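Local coordinates for protein aminopeptidase YwaD (Bacillus subtilis, PDB 6HC6) that cleaves single amino acids, such as leucine, arginine and lysine, from the N-termini of peptides as a secreted aminopeptidase that uses two zinc ions, at residues P242-V254 and D283-E295. Numbering follows the deposited sequence.
Sequences PDIVYVTAHYDSV and DKEIRFIAFGAEE. With ZN (zinc ion), chain D; ZN (zinc ion), chain E.
The co-catalytic zinc site of an M28 aminopeptidase lies at the C-terminal ends of two neighbouring parallel strands, 244-250 and 285-291, joined by helix 260-277 in a beta-alpha-beta unit; His250 ends the first, and Glu295 lies just past the second. Backbone bonds pair the strands without a break, from Glu285 N to Asp243 O (2.8 Å) to Tyr251 N on Phe291 O. On one face Val247 CB packs against Phe288 CD2. On the other, the guanidinium of Arg287 has Ile244 CD1 over one face, 3.6 Å from NH2, while Tyr246 lies alongside, its ring nearly perpendicular to the guanidinium plane. In that plane NE and NH2 both grip Glu285 OE1, NE at 2.7 Å, and NH1 turns to Glu312; Lys235 and Arg315 hold Glu285 OE2. A leucine in place of Arg287 would probably cost buried Glu285 OE1 this two-nitrogen grip and Glu312 its salt bridge with NH1. Nearer the metals, CE2 of Phe291 meets CB and CG2 of Thr248, a small beta-branched residue that leaves room for the ring and whose hydroxyl bonds to Asn321. Beyond the strands, the Asp252 carboxylate bridges the segments: OD2 takes Glu295 N (2.9 Å, 167°) with its syn lone pair, and OD1 receives His250 ND1 (3.0 Å) from above the carboxylate plane. CG of Asp252 sits between its backbone N and carbonyl carbon (chi1 67°), which brings both oxygens to these donors. With ND1 so held, His250 NE2 binds one zinc (2.2 Å), shared with Asp262 and Asp323. Glu294 lays its CG and OE2 over the imidazole face, and OE2 accepts from the water bridging the zincs (2.7 Å). Glu295 chelates the second zinc through both oxygens, with Asp262, His401 and Glu452. Asp252 is thus a second-shell link, consistent with orienting one metal's histidine while holding the backbone N of the other's glutamate.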
ATOM      1  N   PRO A 242     -11.346 -27.433   5.884  1.00 34.32           N
ATOM      2  CA  PRO A 242      -9.887 -27.386   6.052  1.00 38.34           C
ATOM      3  C   PRO A 242      -9.408 -26.082   6.678  1.00 35.79           C
ATOM      4  O   PRO A 242     -10.061 -25.039   6.599  1.00 32.59           O
ATOM      5  CB  PRO A 242      -9.364 -27.523   4.617  1.00 40.51           C
ATOM      6  CG  PRO A 242     -10.472 -26.975   3.763  1.00 28.52           C
ATOM      7  CD  PRO A 242     -11.744 -27.378   4.465  1.00 40.86           C
ATOM      8  N   ASP A 243      -8.229 -26.154   7.301  1.00 29.71           N
ATOM      9  CA  ASP A 243      -7.544 -24.945   7.746  1.00 30.98           C
ATOM     10  C   ASP A 243      -7.188 -24.087   6.535  1.00 27.43           C
ATOM     11  O   ASP A 243      -6.820 -24.608   5.480  1.00 28.24           O
ATOM     12  CB  ASP A 243      -6.276 -25.307   8.522  1.00 33.26           C
ATOM     13  CG  ASP A 243      -6.567 -26.008   9.842  1.00 46.62           C
ATOM     14  OD1 ASP A 243      -7.675 -25.831  10.392  1.00 40.28           O
ATOM     15  OD2 ASP A 243      -5.683 -26.753  10.322  1.00 44.96           O
ATOM     16  N   ILE A 244      -7.306 -22.771   6.679  1.00 24.40           N
ATOM     17  CA  ILE A 244      -7.072 -21.840   5.578  1.00 22.31           C
ATOM     18  C   ILE A 244      -5.735 -21.142   5.762  1.00 27.49           C
ATOM     19  O   ILE A 244      -5.446 -20.605   6.842  1.00 24.94           O
ATOM     20  CB  ILE A 244      -8.196 -20.798   5.463  1.00 23.21           C
ATOM     21  CG1 ILE A 244      -9.537 -21.474   5.239  1.00 24.39           C
ATOM     22  CG2 ILE A 244      -7.934 -19.883   4.284  1.00 24.21           C
ATOM     23  CD1 ILE A 244     -10.688 -20.600   5.657  1.00 27.03           C
ATOM     24  N   VAL A 245      -4.941 -21.109   4.691  1.00 23.90           N
ATOM     25  CA  VAL A 245      -3.674 -20.381   4.632  1.00 20.40           C
ATOM     26  C   VAL A 245      -3.815 -19.315   3.553  1.00 21.61           C
ATOM     27  O   VAL A 245      -4.286 -19.612   2.448  1.00 25.56           O
ATOM     28  CB  VAL A 245      -2.508 -21.342   4.323  1.00 22.35           C
ATOM     29  CG1 VAL A 245      -1.203 -20.583   4.007  1.00 22.49           C
ATOM     30  CG2 VAL A 245      -2.324 -22.339   5.465  1.00 30.14           C
ATOM     31  N   TYR A 246      -3.474 -18.071   3.884  1.00 18.13           N
ATOM     32  CA  TYR A 246      -3.605 -16.955   2.962  1.00 20.45           C
ATOM     33  C   TYR A 246      -2.224 -16.492   2.507  1.00 22.21           C
ATOM     34  O   TYR A 246      -1.356 -16.232   3.342  1.00 23.38           O
ATOM     35  CB  TYR A 246      -4.345 -15.784   3.624  1.00 19.42           C
ATOM     36  CG  TYR A 246      -5.703 -16.129   4.217  1.00 23.54           C
ATOM     37  CD1 TYR A 246      -6.874 -15.924   3.492  1.00 19.96           C
ATOM     38  CD2 TYR A 246      -5.812 -16.606   5.516  1.00 20.43           C
ATOM     39  CE1 TYR A 246      -8.098 -16.201   4.026  1.00 18.91           C
ATOM     40  CE2 TYR A 246      -7.044 -16.880   6.065  1.00 20.91           C
ATOM     41  CZ  TYR A 246      -8.184 -16.681   5.311  1.00 23.94           C
ATOM     42  OH  TYR A 246      -9.420 -16.960   5.829  1.00 25.35           O
ATOM     43  N   VAL A 247      -2.023 -16.386   1.196  1.00 17.28           N
ATOM     44  CA  VAL A 247      -0.800 -15.820   0.623  1.00 17.12           C
ATOM     45  C   VAL A 247      -1.228 -14.604  -0.182  1.00 19.07           C
ATOM     46  O   VAL A 247      -2.025 -14.736  -1.123  1.00 17.20           O
ATOM     47  CB  VAL A 247      -0.045 -16.827  -0.261  1.00 20.32           C
ATOM     48  CG1 VAL A 247       1.283 -16.210  -0.734  1.00 19.05           C
ATOM     49  CG2 VAL A 247       0.204 -18.115   0.499  1.00 22.64           C
ATOM     50  N   THR A 248      -0.759 -13.416   0.219  1.00 16.57           N
ATOM     51  CA  THR A 248      -1.420 -12.194  -0.217  1.00 17.35           C
ATOM     52  C   THR A 248      -0.413 -11.109  -0.581  1.00 18.46           C
ATOM     53  O   THR A 248       0.729 -11.082  -0.105  1.00 15.80           O
ATOM     54  CB  THR A 248      -2.400 -11.657   0.839  1.00 16.56           C
ATOM     55  OG1 THR A 248      -1.684 -11.200   1.992  1.00 18.34           O
ATOM     56  CG2 THR A 248      -3.418 -12.734   1.269  1.00 17.52           C
ATOM     57  N   ALA A 249      -0.873 -10.197  -1.430  1.00 15.00           N
ATOM     58  CA  ALA A 249      -0.056  -9.078  -1.894  1.00 13.50           C
ATOM     59  C   ALA A 249      -0.979  -8.048  -2.526  1.00 19.21           C
ATOM     60  O   ALA A 249      -1.921  -8.426  -3.213  1.00 19.99           O
ATOM     61  CB  ALA A 249       0.971  -9.561  -2.923  1.00 15.25           C
ATOM     62  N   HIS A 250      -0.714  -6.765  -2.306  1.00 15.38           N
ATOM     63  CA  HIS A 250      -1.538  -5.741  -2.944  1.00 12.84           C
ATOM     64  C   HIS A 250      -0.980  -5.391  -4.316  1.00 16.61           C
ATOM     65  O   HIS A 250       0.233  -5.357  -4.520  1.00 16.43           O
ATOM     66  CB  HIS A 250      -1.678  -4.498  -2.056  1.00 11.19           C
ATOM     67  CG  HIS A 250      -0.462  -3.612  -1.977  1.00 11.95           C
ATOM     68  ND1 HIS A 250      -0.264  -2.542  -2.825  1.00 14.01           N
ATOM     69  CD2 HIS A 250       0.546  -3.558  -1.073  1.00 15.74           C
ATOM     70  CE1 HIS A 250       0.852  -1.912  -2.501  1.00 14.84           C
ATOM     71  NE2 HIS A 250       1.350  -2.486  -1.415  1.00 11.62           N
ATOM     72  N   TYR A 251      -1.877  -5.135  -5.265  1.00 13.88           N
ATOM     73  CA  TYR A 251      -1.451  -4.919  -6.640  1.00 15.84           C
ATOM     74  C   TYR A 251      -1.700  -3.488  -7.097  1.00 15.02           C
ATOM     75  O   TYR A 251      -1.451  -3.171  -8.270  1.00 18.80           O
ATOM     76  CB  TYR A 251      -2.129  -5.931  -7.574  1.00 15.11           C
ATOM     77  CG  TYR A 251      -3.616  -5.734  -7.753  1.00 15.30           C
ATOM     78  CD1 TYR A 251      -4.524  -6.219  -6.819  1.00 14.02           C
ATOM     79  CD2 TYR A 251      -4.110  -5.091  -8.865  1.00 18.53           C
ATOM     80  CE1 TYR A 251      -5.885  -6.023  -6.971  1.00 15.77           C
ATOM     81  CE2 TYR A 251      -5.480  -4.903  -9.046  1.00 22.49           C
ATOM     82  CZ  TYR A 251      -6.356  -5.369  -8.091  1.00 19.69           C
ATOM     83  OH  TYR A 251      -7.712  -5.194  -8.240  1.00 22.06           O
ATOM     84  N   ASP A 252      -2.137  -2.604  -6.197  1.00 15.91           N
ATOM     85  CA  ASP A 252      -2.226  -1.191  -6.552  1.00 17.94           C
ATOM     86  C   ASP A 252      -0.937  -0.462  -6.185  1.00 20.46           C
ATOM     87  O   ASP A 252      -0.097  -0.974  -5.446  1.00 16.52           O
ATOM     88  CB  ASP A 252      -3.422  -0.530  -5.876  1.00 15.44           C
ATOM     89  CG  ASP A 252      -3.277  -0.446  -4.364  1.00 17.46           C
ATOM     90  OD1 ASP A 252      -2.910  -1.476  -3.747  1.00 16.84           O
ATOM     91  OD2 ASP A 252      -3.557   0.635  -3.796  1.00 16.36           O
ATOM     92  N   SER A 253      -0.783   0.747  -6.725  1.00 15.57           N
ATOM     93  CA  SER A 253       0.371   1.591  -6.420  1.00 15.48           C
ATOM     94  C   SER A 253      -0.102   3.026  -6.240  1.00 17.56           C
ATOM     95  O   SER A 253      -1.243   3.363  -6.558  1.00 17.65           O
ATOM     96  CB  SER A 253       1.447   1.509  -7.510  1.00 19.77           C
ATOM     97  OG  SER A 253       1.026   2.170  -8.685  1.00 20.46           O
ATOM     98  N   VAL A 254       0.786   3.876  -5.731  1.00 14.19           N
ATOM     99  CA  VAL A 254       0.443   5.284  -5.491  1.00 18.07           C
ATOM    100  C   VAL A 254       0.560   6.064  -6.797  1.00 21.30           C
ATOM    101  O   VAL A 254       1.261   5.632  -7.729  1.00 19.06           O
ATOM    102  CB  VAL A 254       1.324   5.914  -4.394  1.00 18.88           C
ATOM    103  CG1 VAL A 254       1.226   5.127  -3.073  1.00 17.11           C
ATOM    104  CG2 VAL A 254       2.774   6.021  -4.860  1.00 19.73           C
ATOM    105  N   ASP A 283      -3.526 -30.637   2.687  1.00 33.50           N
ATOM    106  CA  ASP A 283      -4.838 -30.678   3.318  1.00 33.97           C
ATOM    107  C   ASP A 283      -5.321 -29.300   3.747  1.00 37.38           C
ATOM    108  O   ASP A 283      -6.446 -29.176   4.249  1.00 33.49           O
ATOM    109  CB  ASP A 283      -4.822 -31.620   4.525  1.00 39.04           C
ATOM    110  CG  ASP A 283      -4.639 -33.084   4.124  1.00 48.30           C
ATOM    111  OD1 ASP A 283      -5.046 -33.463   3.003  1.00 50.09           O
ATOM    112  OD2 ASP A 283      -4.099 -33.857   4.938  1.00 48.97           O
ATOM    113  N   LYS A 284      -4.500 -28.272   3.572  1.00 31.78           N
ATOM    114  CA  LYS A 284      -4.934 -26.905   3.803  1.00 28.61           C
ATOM    115  C   LYS A 284      -5.648 -26.354   2.576  1.00 32.09           C
ATOM    116  O   LYS A 284      -5.376 -26.750   1.438  1.00 37.44           O
ATOM    117  CB  LYS A 284      -3.749 -25.997   4.138  1.00 28.67           C
ATOM    118  CG  LYS A 284      -2.762 -26.597   5.106  1.00 37.56           C
ATOM    119  CD  LYS A 284      -3.298 -26.576   6.530  1.00 37.92           C
ATOM    120  CE  LYS A 284      -2.223 -27.010   7.519  1.00 41.20           C
ATOM    121  NZ  LYS A 284      -2.735 -27.079   8.909  1.00 36.05           N
ATOM    122  N   GLU A 285      -6.559 -25.421   2.817  1.00 26.50           N
ATOM    123  CA  GLU A 285      -7.112 -24.590   1.759  1.00 27.86           C
ATOM    124  C   GLU A 285      -6.223 -23.363   1.618  1.00 28.12           C
ATOM    125  O   GLU A 285      -6.066 -22.597   2.573  1.00 26.90           O
ATOM    126  CB  GLU A 285      -8.550 -24.180   2.074  1.00 26.73           C
ATOM    127  CG  GLU A 285      -9.152 -23.264   1.013  1.00 30.65           C
ATOM    128  CD  GLU A 285     -10.595 -22.895   1.294  1.00 32.95           C
ATOM    129  OE1 GLU A 285     -11.058 -21.838   0.803  1.00 30.27           O
ATOM    130  OE2 GLU A 285     -11.268 -23.662   2.007  1.00 36.24           O
ATOM    131  N   ILE A 286      -5.611 -23.185   0.453  1.00 23.02           N
ATOM    132  CA  ILE A 286      -4.681 -22.081   0.251  1.00 23.43           C
ATOM    133  C   ILE A 286      -5.352 -21.037  -0.628  1.00 24.73           C
ATOM    134  O   ILE A 286      -5.769 -21.328  -1.755  1.00 25.94           O
ATOM    135  CB  ILE A 286      -3.356 -22.549  -0.360  1.00 20.45           C
ATOM    136  CG1 ILE A 286      -2.802 -23.726   0.438  1.00 28.63           C
ATOM    137  CG2 ILE A 286      -2.371 -21.396  -0.353  1.00 21.23           C
ATOM    138  CD1 ILE A 286      -1.586 -24.369  -0.205  1.00 36.87           C
ATOM    139  N   ARG A 287      -5.463 -19.823  -0.110  1.00 20.89           N
ATOM    140  CA  ARG A 287      -6.069 -18.718  -0.837  1.00 25.21           C
ATOM    141  C   ARG A 287      -4.968 -17.739  -1.214  1.00 25.73           C
ATOM    142  O   ARG A 287      -4.336 -17.132  -0.341  1.00 21.85           O
ATOM    143  CB  ARG A 287      -7.147 -18.047   0.008  1.00 22.07           C
ATOM    144  CG  ARG A 287      -8.196 -19.032   0.475  1.00 20.93           C
ATOM    145  CD  ARG A 287      -9.371 -18.324   1.103  1.00 19.75           C
ATOM    146  NE  ARG A 287     -10.388 -19.286   1.525  1.00 24.15           N
ATOM    147  CZ  ARG A 287     -11.464 -18.976   2.239  1.00 27.10           C
ATOM    148  NH1 ARG A 287     -11.670 -17.720   2.619  1.00 25.12           N
ATOM    149  NH2 ARG A 287     -12.334 -19.917   2.574  1.00 28.65           N
ATOM    150  N   PHE A 288      -4.727 -17.599  -2.513  1.00 21.31           N
ATOM    151  CA  PHE A 288      -3.800 -16.590  -3.012  1.00 17.84           C
ATOM    152  C   PHE A 288      -4.605 -15.350  -3.354  1.00 18.72           C
ATOM    153  O   PHE A 288      -5.559 -15.417  -4.137  1.00 20.72           O
ATOM    154  CB  PHE A 288      -3.039 -17.090  -4.233  1.00 19.17           C
ATOM    155  CG  PHE A 288      -2.249 -18.331  -3.982  1.00 19.34           C
ATOM    156  CD1 PHE A 288      -2.827 -19.582  -4.152  1.00 23.21           C
ATOM    157  CD2 PHE A 288      -0.936 -18.254  -3.544  1.00 19.83           C
ATOM    158  CE1 PHE A 288      -2.102 -20.742  -3.919  1.00 24.33           C
ATOM    159  CE2 PHE A 288      -0.208 -19.419  -3.300  1.00 20.54           C
ATOM    160  CZ  PHE A 288      -0.794 -20.659  -3.495  1.00 25.08           C
ATOM    161  N   ILE A 289      -4.261 -14.223  -2.752  1.00 16.69           N
ATOM    162  CA  ILE A 289      -5.087 -13.040  -2.933  1.00 15.48           C
ATOM    163  C   ILE A 289      -4.227 -11.880  -3.392  1.00 17.85           C
ATOM    164  O   ILE A 289      -3.199 -11.573  -2.772  1.00 19.66           O
ATOM    165  CB  ILE A 289      -5.845 -12.658  -1.655  1.00 16.14           C
ATOM    166  CG1 ILE A 289      -6.502 -13.899  -1.062  1.00 22.19           C
ATOM    167  CG2 ILE A 289      -6.841 -11.573  -2.007  1.00 19.66           C
ATOM    168  CD1 ILE A 289      -7.411 -13.603   0.095  1.00 24.18           C
ATOM    169  N   ALA A 290      -4.673 -11.225  -4.456  1.00 17.09           N
ATOM    170  CA  ALA A 290      -4.179  -9.920  -4.865  1.00 15.65           C
ATOM    171  C   ALA A 290      -5.182  -8.879  -4.367  1.00 16.83           C
ATOM    172  O   ALA A 290      -6.330  -8.843  -4.829  1.00 20.24           O
ATOM    173  CB  ALA A 290      -4.006  -9.865  -6.385  1.00 22.62           C
ATOM    174  N   PHE A 291      -4.757  -8.047  -3.407  1.00 15.13           N
ATOM    175  CA  PHE A 291      -5.632  -7.066  -2.782  1.00 16.48           C
ATOM    176  C   PHE A 291      -5.604  -5.759  -3.555  1.00 16.85           C
ATOM    177  O   PHE A 291      -4.531  -5.239  -3.848  1.00 17.48           O
ATOM    178  CB  PHE A 291      -5.201  -6.787  -1.342  1.00 16.05           C
ATOM    179  CG  PHE A 291      -5.547  -7.884  -0.378  1.00 16.73           C
ATOM    180  CD1 PHE A 291      -6.860  -8.309  -0.225  1.00 19.06           C
ATOM    181  CD2 PHE A 291      -4.557  -8.464   0.395  1.00 16.24           C
ATOM    182  CE1 PHE A 291      -7.168  -9.335   0.666  1.00 17.10           C
ATOM    183  CE2 PHE A 291      -4.863  -9.471   1.291  1.00 17.12           C
ATOM    184  CZ  PHE A 291      -6.169  -9.906   1.424  1.00 18.84           C
ATOM    185  N   GLY A 292      -6.776  -5.196  -3.832  1.00 18.45           N
ATOM    186  CA  GLY A 292      -6.810  -3.870  -4.411  1.00 16.75           C
ATOM    187  C   GLY A 292      -6.799  -2.790  -3.343  1.00 17.14           C
ATOM    188  O   GLY A 292      -7.034  -3.052  -2.172  1.00 15.99           O
ATOM    189  N   ALA A 293      -6.496  -1.561  -3.762  1.00 16.58           N
ATOM    190  CA  ALA A 293      -6.722  -0.369  -2.930  1.00 19.45           C
ATOM    191  C   ALA A 293      -6.017  -0.434  -1.572  1.00 18.00           C
ATOM    192  O   ALA A 293      -6.500   0.115  -0.581  1.00 17.11           O
ATOM    193  CB  ALA A 293      -8.221  -0.111  -2.720  1.00 17.79           C
ATOM    194  N   GLU A 294      -4.856  -1.072  -1.501  1.00 17.57           N
ATOM    195  CA  GLU A 294      -4.106  -1.036  -0.243  1.00 16.71           C
ATOM    196  C   GLU A 294      -3.575   0.358   0.079  1.00 16.00           C
ATOM    197  O   GLU A 294      -3.438   0.714   1.256  1.00 15.43           O
ATOM    198  CB  GLU A 294      -2.943  -2.018  -0.312  1.00 15.47           C
ATOM    199  CG  GLU A 294      -2.119  -2.167   0.975  1.00 17.92           C
ATOM    200  CD  GLU A 294      -1.066  -1.093   1.169  1.00 23.95           C
ATOM    201  OE1 GLU A 294      -0.650  -0.888   2.331  1.00 21.41           O
ATOM    202  OE2 GLU A 294      -0.679  -0.434   0.180  1.00 17.11           O
ATOM    203  N   GLU A 295      -3.236   1.143  -0.941  1.00 15.15           N
ATOM    204  CA  GLU A 295      -2.551   2.399  -0.678  1.00 17.05           C
ATOM    205  C   GLU A 295      -3.491   3.432  -0.087  1.00 21.06           C
ATOM    206  O   GLU A 295      -3.022   4.445   0.436  1.00 18.70           O
ATOM    207  CB  GLU A 295      -1.891   2.944  -1.960  1.00 17.81           C
ATOM    208  CG  GLU A 295      -0.795   2.043  -2.569  1.00 13.45           C
ATOM    209  CD  GLU A 295       0.543   2.077  -1.789  1.00 17.24           C
ATOM    210  OE1 GLU A 295       0.601   2.615  -0.666  1.00 15.80           O
ATOM    211  OE2 GLU A 295       1.532   1.530  -2.309  1.00 15.05           O
TER
HETATM  212 ZN    ZN D 501       3.057  -1.848  -0.253  1.00 19.43          ZN
HETATM  213 ZN    ZN E 502       2.834   1.907  -0.611  1.00 21.49          ZN
HETATM  214  O   HOH W   1      -6.854 -28.710   6.933  1.00 31.11           O
HETATM  215  O   HOH W   2       3.174   2.303  -4.600  1.00 15.37           O
HETATM  216  O   HOH W   3       2.025  -0.107   0.168  1.00 18.72           O
HETATM  217  O   HOH W   4       4.164  -1.040   1.201  1.00 22.27           O